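Local coordinates for protein putative pore-forming toxin (Bacteroides vulgatus ATCC 8482, PDB 3KOG) that is of unknown function but is a putative pore-forming toxin, a mostly beta-stranded protein that probably acts at membranes, at residues A100-E103 with S104-S107. Numbering follows the deposited sequence.
Sequences AQEE and SSNS
A classic beta bulge in the long strand 98-120 brings Glu102 close to Ser105, three residues further on. Glu103 and Ser104 are the two bulged residues. Both sit opposite Val193 of the antiparallel neighbour strand 179-198, and both make backbone hydrogen bonds with it. The backbone of Glu103 is bent out of the extended range kept by the residues around it. This local kink turns the strand, and the short segments 100-103 and 104-107 run at 56° to each other.

Across the bulge, Glu102 and Ser105 come out on the same side of the strand. The Glu102 chain is fully extended, with CG anti to the backbone N (chi1 -165°), and this carries its carboxylate forward along the strand to the serine. Glu102 OE2 ends 3.2 Å from Ser105 OG and 3.3 Å from Ser105 CB. Glu102 OE2 and Ser105 OG are both hydrogen-bonded to the Ser192 hydroxyl on strand 179-198, which therefore ties the two side chains to the adjacent strand. Further back along the Glu102 chain, CG lies 3.9 Å from the backbone O of Ser104.

Glu103 leaves from the other side of the strand and folds back toward Gln101. Its CG stands anti to the carbonyl carbon and beside the backbone N, which starts the return. A bend at chi2 then brings the carboxylate round to Gln101 and away from the serines. Gln101 NE2 donates a hydrogen bond of 2.7 Å to Glu103 OE2. The hydrogen bond uses the syn lone pair of OE2, and OE2 sits 16° out of the Gln101 amide plane. Beyond the bulge the pairing with strand 179-198 continues, with Asn106 hydrogen-bonded through its backbone to Thr191 and the Ser107 hydroxyl bonded to that of Thr190.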
# COMPACT_ATOMS: atom_id res chain seq x y z
N ALA A 100 -5.85 11.43 14.90
CA ALA A 100 -5.53 11.98 13.61
C ALA A 100 -6.64 11.57 12.65
O ALA A 100 -6.96 10.39 12.51
CB ALA A 100 -4.15 11.49 13.17
N GLN A 101 -7.26 12.52 12.00
CA GLN A 101 -8.32 12.18 11.06
C GLN A 101 -7.90 12.55 9.66
O GLN A 101 -7.61 13.71 9.38
CB GLN A 101 -9.57 12.95 11.41
CG GLN A 101 -10.76 12.73 10.46
CD GLN A 101 -12.00 13.24 11.10
OE1 GLN A 101 -12.52 12.58 11.99
NE2 GLN A 101 -12.45 14.46 10.73
N GLU A 102 -7.93 11.58 8.77
CA GLU A 102 -7.67 11.82 7.34
C GLU A 102 -8.89 12.45 6.68
O GLU A 102 -9.96 11.86 6.64
CB GLU A 102 -7.29 10.53 6.65
CG GLU A 102 -6.66 10.71 5.25
CD GLU A 102 -6.20 9.40 4.65
OE1 GLU A 102 -6.41 8.35 5.30
OE2 GLU A 102 -5.60 9.42 3.55
N GLU A 103 -8.70 13.65 6.16
CA GLU A 103 -9.78 14.48 5.65
C GLU A 103 -9.93 14.30 4.14
O GLU A 103 -11.03 14.48 3.61
CB GLU A 103 -9.48 15.96 5.89
CG GLU A 103 -9.34 16.38 7.38
CD GLU A 103 -10.60 16.06 8.20
OE1 GLU A 103 -11.70 16.12 7.61
OE2 GLU A 103 -10.50 15.72 9.40
N SER A 104 -8.85 14.01 3.43
CA SER A 104 -8.90 13.87 1.98
C SER A 104 -7.63 13.13 1.50
O SER A 104 -6.60 13.15 2.18
CB SER A 104 -9.02 15.23 1.30
OG SER A 104 -7.83 15.95 1.37
N SER A 105 -7.74 12.44 0.37
CA SER A 105 -6.65 11.63 -0.12
C SER A 105 -6.76 11.50 -1.63
O SER A 105 -7.83 11.25 -2.15
CB SER A 105 -6.66 10.26 0.53
OG SER A 105 -5.41 9.65 0.35
N ASN A 106 -5.65 11.71 -2.32
CA ASN A 106 -5.65 11.57 -3.77
C ASN A 106 -4.37 10.89 -4.21
O ASN A 106 -3.30 11.36 -3.88
CB ASN A 106 -5.76 12.95 -4.43
CG ASN A 106 -5.70 12.87 -5.94
OD1 ASN A 106 -6.73 12.61 -6.61
ND2 ASN A 106 -4.51 13.10 -6.51
N SER A 107 -4.52 9.80 -4.98
CA SER A 107 -3.41 9.02 -5.47
C SER A 107 -3.20 9.23 -6.95
O SER A 107 -4.17 9.37 -7.71
CB SER A 107 -3.62 7.56 -5.20
OG SER A 107 -3.89 7.41 -3.84